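Local coordinates for protein MJ1225 (Methanocaldococcus jannaschii, PDB 3KH5) that binds AMP and ADP through its CBS domains and is probably an archaeal counterpart of the regulatory gamma subunit of AMP-activated protein kinase, at residues T221-M225 with E226-K230; E165-K168 with D169-T173. One frame throughout, in Å; residues are numbered along the deposited sequence.

Contact 1. Residues T221-M225 with E226-K230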
loop_
_atom_site.group_PDB
_atom_site.type_symbol
_atom_site.label_atom_id
_atom_site.label_comp_id
_atom_site.label_asym_id
_atom_site.label_seq_id
_atom_site.Cartn_x
_atom_site.Cartn_y
_atom_site.Cartn_z
ATOM N N THR A 221 6.769 -17.992 -3.338
ATOM C CA THR A 221 5.625 -17.570 -4.153
ATOM C C THR A 221 4.588 -18.667 -4.409
ATOM O O THR A 221 3.500 -18.379 -4.917
ATOM C CB THR A 221 6.045 -16.917 -5.491
ATOM O OG1 THR A 221 6.833 -17.837 -6.261
ATOM C CG2 THR A 221 6.826 -15.627 -5.244
ATOM N N ASN A 222 4.908 -19.911 -4.057
ATOM C CA ASN A 222 3.933 -21.000 -4.171
ATOM C C ASN A 222 2.998 -21.122 -2.958
ATOM O O ASN A 222 1.983 -21.822 -3.019
ATOM C CB ASN A 222 4.623 -22.338 -4.479
ATOM C CG ASN A 222 5.028 -22.468 -5.943
ATOM O OD1 ASN A 222 4.299 -22.054 -6.847
ATOM N ND2 ASN A 222 6.194 -23.059 -6.180
ATOM N N VAL A 223 3.345 -20.426 -1.872
ATOM C CA VAL A 223 2.555 -20.410 -0.632
ATOM C C VAL A 223 1.127 -19.973 -0.928
ATOM O O VAL A 223 0.912 -19.070 -1.739
ATOM C CB VAL A 223 3.179 -19.448 0.418
ATOM C CG1 VAL A 223 2.321 -19.369 1.684
ATOM C CG2 VAL A 223 4.570 -19.901 0.784
ATOM N N ARG A 224 0.157 -20.619 -0.281
ATOM C CA ARG A 224 -1.254 -20.301 -0.497
ATOM C C ARG A 224 -1.756 -19.319 0.554
ATOM O O ARG A 224 -1.246 -19.287 1.676
ATOM C CB ARG A 224 -2.102 -21.577 -0.506
ATOM C CG ARG A 224 -1.663 -22.570 -1.572
ATOM C CD ARG A 224 -2.563 -23.782 -1.659
ATOM N NE ARG A 224 -2.079 -24.717 -2.675
ATOM C CZ ARG A 224 -2.573 -24.833 -3.908
ATOM N NH1 ARG A 224 -3.603 -24.091 -4.297
ATOM N NH2 ARG A 224 -2.049 -25.711 -4.751
ATOM N N MET A 225 -2.757 -18.526 0.175
ATOM C CA MET A 225 -3.300 -17.458 1.026
ATOM C C MET A 225 -3.689 -17.900 2.430
ATOM O O MET A 225 -3.438 -17.179 3.397
ATOM C CB MET A 225 -4.487 -16.769 0.345
ATOM C CG MET A 225 -4.126 -15.973 -0.903
ATOM S SD MET A 225 -2.763 -14.804 -0.667
ATOM C CE MET A 225 -1.325 -15.836 -0.987
ATOM N N GLU A 226 -4.285 -19.085 2.537
ATOM C CA GLU A 226 -4.690 -19.636 3.828
ATOM C C GLU A 226 -3.544 -19.653 4.840
ATOM O O GLU A 226 -3.776 -19.530 6.043
ATOM C CB GLU A 226 -5.260 -21.048 3.656
ATOM C CG GLU A 226 -4.239 -22.083 3.200
ATOM C CD GLU A 226 -4.860 -23.411 2.819
ATOM O OE1 GLU A 226 -4.099 -24.301 2.382
ATOM O OE2 GLU A 226 -6.094 -23.573 2.948
ATOM N N GLU A 227 -2.316 -19.802 4.352
ATOM C CA GLU A 227 -1.157 -19.906 5.231
ATOM C C GLU A 227 -0.776 -18.573 5.852
ATOM O O GLU A 227 -0.247 -18.531 6.966
ATOM C CB GLU A 227 0.044 -20.475 4.473
ATOM C CG GLU A 227 -0.156 -21.892 3.963
ATOM C CD GLU A 227 -0.495 -22.871 5.072
ATOM O OE1 GLU A 227 -1.286 -23.805 4.819
ATOM O OE2 GLU A 227 0.027 -22.711 6.201
ATOM N N ILE A 228 -1.042 -17.489 5.130
ATOM C CA ILE A 228 -0.527 -16.178 5.515
ATOM C C ILE A 228 -1.579 -15.085 5.698
ATOM O O ILE A 228 -1.278 -14.027 6.259
ATOM C CB ILE A 228 0.609 -15.691 4.559
ATOM C CG1 ILE A 228 0.122 -15.618 3.105
ATOM C CG2 ILE A 228 1.850 -16.585 4.693
ATOM C CD1 ILE A 228 0.980 -14.729 2.207
ATOM N N MET A 229 -2.805 -15.340 5.241
ATOM C CA MET A 229 -3.886 -14.367 5.378
ATOM C C MET A 229 -4.264 -14.105 6.832
ATOM O O MET A 229 -4.002 -14.915 7.727
ATOM C CB MET A 229 -5.127 -14.791 4.583
ATOM C CG MET A 229 -5.932 -15.923 5.205
ATOM S SD MET A 229 -7.293 -16.378 4.124
ATOM C CE MET A 229 -8.100 -17.651 5.097
ATOM N N LYS A 230 -4.874 -12.947 7.040
ATOM C CA LYS A 230 -5.466 -12.576 8.302
ATOM C C LYS A 230 -6.914 -13.056 8.268
ATOM O O LYS A 230 -7.702 -12.573 7.455
ATOM C CB LYS A 230 -5.394 -11.053 8.442
ATOM C CG LYS A 230 -6.055 -10.473 9.673
ATOM C CD LYS A 230 -5.264 -10.793 10.922
ATOM C CE LYS A 230 -5.836 -10.064 12.117
ATOM N NZ LYS A 230 -5.567 -10.831 13.356
#

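Contact 2. Residues E165-K168 with D169-T173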
loop_
_atom_site.group_PDB
_atom_site.type_symbol
_atom_site.label_atom_id
_atom_site.label_comp_id
_atom_site.label_asym_id
_atom_site.label_seq_id
_atom_site.Cartn_x
_atom_site.Cartn_y
_atom_site.Cartn_z
ATOM N N GLU A 165 -5.485 -19.823 -3.477
ATOM C CA GLU A 165 -4.623 -19.172 -4.463
ATOM C C GLU A 165 -3.177 -19.100 -3.999
ATOM O O GLU A 165 -2.907 -18.833 -2.829
ATOM C CB GLU A 165 -5.120 -17.766 -4.760
ATOM C CG GLU A 165 -6.175 -17.710 -5.826
ATOM C CD GLU A 165 -6.541 -16.294 -6.163
ATOM O OE1 GLU A 165 -7.384 -15.716 -5.453
ATOM O OE2 GLU A 165 -5.986 -15.754 -7.138
ATOM N N ARG A 166 -2.257 -19.342 -4.930
ATOM C CA ARG A 166 -0.827 -19.208 -4.671
ATOM C C ARG A 166 -0.458 -17.715 -4.654
ATOM O O ARG A 166 -1.102 -16.903 -5.327
ATOM C CB ARG A 166 -0.014 -19.983 -5.726
ATOM C CG ARG A 166 -0.327 -21.517 -5.832
ATOM C CD ARG A 166 0.336 -22.130 -7.097
ATOM N NE ARG A 166 0.226 -23.596 -7.219
ATOM C CZ ARG A 166 -0.585 -24.236 -8.068
ATOM N NH1 ARG A 166 -1.389 -23.555 -8.880
ATOM N NH2 ARG A 166 -0.596 -25.567 -8.097
ATOM N N LEU A 167 0.562 -17.367 -3.871
ATOM C CA LEU A 167 1.032 -15.979 -3.743
ATOM C C LEU A 167 1.381 -15.351 -5.091
ATOM O O LEU A 167 1.081 -14.179 -5.327
ATOM C CB LEU A 167 2.237 -15.903 -2.789
ATOM C CG LEU A 167 2.839 -14.538 -2.416
ATOM C CD1 LEU A 167 3.567 -14.615 -1.084
ATOM C CD2 LEU A 167 3.784 -14.002 -3.495
ATOM N N LYS A 168 2.013 -16.133 -5.964
ATOM C CA LYS A 168 2.382 -15.666 -7.296
ATOM C C LYS A 168 1.184 -15.130 -8.099
ATOM O O LYS A 168 1.333 -14.169 -8.856
ATOM C CB LYS A 168 3.137 -16.763 -8.064
ATOM C CG LYS A 168 2.269 -17.898 -8.595
ATOM C CD LYS A 168 3.060 -19.190 -8.769
ATOM C CE LYS A 168 2.487 -20.053 -9.891
ATOM N NZ LYS A 168 0.997 -20.235 -9.824
ATOM N N ASP A 169 0.003 -15.732 -7.918
ATOM C CA ASP A 169 -1.204 -15.338 -8.664
ATOM C C ASP A 169 -1.952 -14.191 -7.998
ATOM O O ASP A 169 -2.472 -13.309 -8.681
ATOM C CB ASP A 169 -2.151 -16.529 -8.868
ATOM C CG ASP A 169 -1.522 -17.651 -9.684
ATOM O OD1 ASP A 169 -0.890 -17.369 -10.728
ATOM O OD2 ASP A 169 -1.666 -18.825 -9.282
ATOM N N VAL A 170 -2.019 -14.212 -6.669
ATOM C CA VAL A 170 -2.576 -13.091 -5.920
ATOM C C VAL A 170 -1.759 -11.819 -6.170
ATOM O O VAL A 170 -2.326 -10.735 -6.294
ATOM C CB VAL A 170 -2.664 -13.401 -4.410
ATOM C CG1 VAL A 170 -3.085 -12.167 -3.611
ATOM C CG2 VAL A 170 -3.640 -14.537 -4.172
ATOM N N ALA A 171 -0.433 -11.960 -6.256
ATOM C CA ALA A 171 0.465 -10.835 -6.547
ATOM C C ALA A 171 0.142 -10.165 -7.882
ATOM O O ALA A 171 0.172 -8.935 -8.002
ATOM C CB ALA A 171 1.917 -11.294 -6.524
ATOM N N ARG A 172 -0.133 -10.994 -8.887
ATOM C CA ARG A 172 -0.593 -10.531 -10.187
ATOM C C ARG A 172 -1.874 -9.738 -10.043
ATOM O O ARG A 172 -1.991 -8.637 -10.576
ATOM C CB ARG A 172 -0.859 -11.728 -11.080
ATOM C CG ARG A 172 0.381 -12.356 -11.616
ATOM C CD ARG A 172 0.585 -11.882 -13.020
ATOM N NE ARG A 172 0.888 -13.030 -13.856
ATOM C CZ ARG A 172 1.639 -12.987 -14.948
ATOM N NH1 ARG A 172 2.177 -11.842 -15.351
ATOM N NH2 ARG A 172 1.857 -14.098 -15.641
ATOM N N THR A 173 -2.830 -10.307 -9.309
ATOM C CA THR A 173 -4.120 -9.667 -9.096
ATOM C C THR A 173 -3.939 -8.298 -8.456
ATOM O O THR A 173 -4.566 -7.334 -8.889
ATOM C CB THR A 173 -5.070 -10.537 -8.239
ATOM O OG1 THR A 173 -5.205 -11.831 -8.836
ATOM C CG2 THR A 173 -6.450 -9.905 -8.135
HETATM O O HOH W 1 -6.715 -13.025 -6.482
HETATM O O HOH W 2 -3.234 -19.914 -7.568
#

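Contact 1. Residues T221-M225 with E226-K230
Val223 and Ile228 meet through single methyl groups at a short, weakly bonded helical turn, 225-228, most of it in the fourth CBS domain. CG1 of Val223 lies 4.1 Å from CG2 of Ile228, and the two side chains slant across each other. The same CG1 is turned anti to the backbone N (chi1 177°), which also brings it within 3.8 Å of CB of Glu227. Val223 and Glu227 cross at about a right angle; the carboxylate of Glu227 leads away from the contact. Ile228 has a second branch in use: its CD1 is 4.1 Å from CE of Met225. Met225 reaches it with a chain bent at both chi2 and chi3, which swings the terminal methyl round toward the isoleucine. With an alanine at Ile228, CG2 and CD1 are gone; Met225 CE would probably lose this partner and a gap would open beside the buried methionine, while Val223 would keep Glu227 CB. The backbone closes the turn. Glu227 N donates to Arg224 O at 2.9 Å. Met225 O takes N-H groups from three and four residues on: Ile228 N comes from above the carbonyl plane, while Met229 N, at 2.7 Å, approaches nearly along the C=O axis. CB and CG of Met229 pack against this same oxygen, with CG 3.3 Å from it. Arg224 NH1 bonds to the carbonyl of Gly164. Lys230, just past the turn, belongs to an AMP pocket. Met225 and Ile228 both touch Ile194 of strand 189-195 and Phe199 of helix 196-203, and Met225 also touches Val170 of helix 167-177.

Contact 2. Residues E165-K168 with D169-T173
This is a local contact at the N-terminal end of helix 167-177, in the third CBS domain, and it covers the first turns of that helix. Arg166 is at the N-cap position. Its carbonyl oxygen accepts two N-H groups: Val170 N at 3.1 Å on a nearly straight bond (172°), and Asp169 N from above the carbonyl plane. Ala171 N continues the helical pattern by donating to Leu167 O at 2.8 Å. Glu165 lies before the helix and crosses Val170 at about a right angle. Its CB is 3.6 Å from CG2 of Val170, and its carboxylate carbon also approaches this methyl. OE1 of Glu165 is held by the backbone N of Thr162. A water between OE2 and OG1 of Thr173 spans to the second turn of the helix, though more acceptors lie round it than it has protons. Leu167 and Val170, both buried, touch Phe199 of helix 196-203. Lys168 and Asp169 run side by side, pointing the same way. The lysine bends at its last torsion (chi4 -48°) to bring NZ back to Asp169 OD2 at 3.1 Å, a salt bridge with a weak hydrogen bond. This aspartate oxygen has another partner: a second water donates to OD2 of Asp169 at 2.6 Å and accepts from the backbone N of Arg166 at 2.9 Å.

In the fold
From the N terminus, contact 2 comes first, where the chain enters helix 167-177. The chain then runs through strands 181-186 and 189-195 and helices 196-203, 206-213 and 218-222 before contact 1 forms the turn 225-228. Each contact closes only a local turn, and the two follow in series without nesting or crossing. In space contact 1 and contact 2 touch, and their centres are about 9 Å apart. Backbone pairing joins 221-225 to 165-168: Val223 O lies 2.8 Å from Leu167 N, probably a hydrogen bond, and Met225 pairs with Glu165. Together they tie the start of helix 167-177, in the third CBS domain, to the chain around helix 225-228.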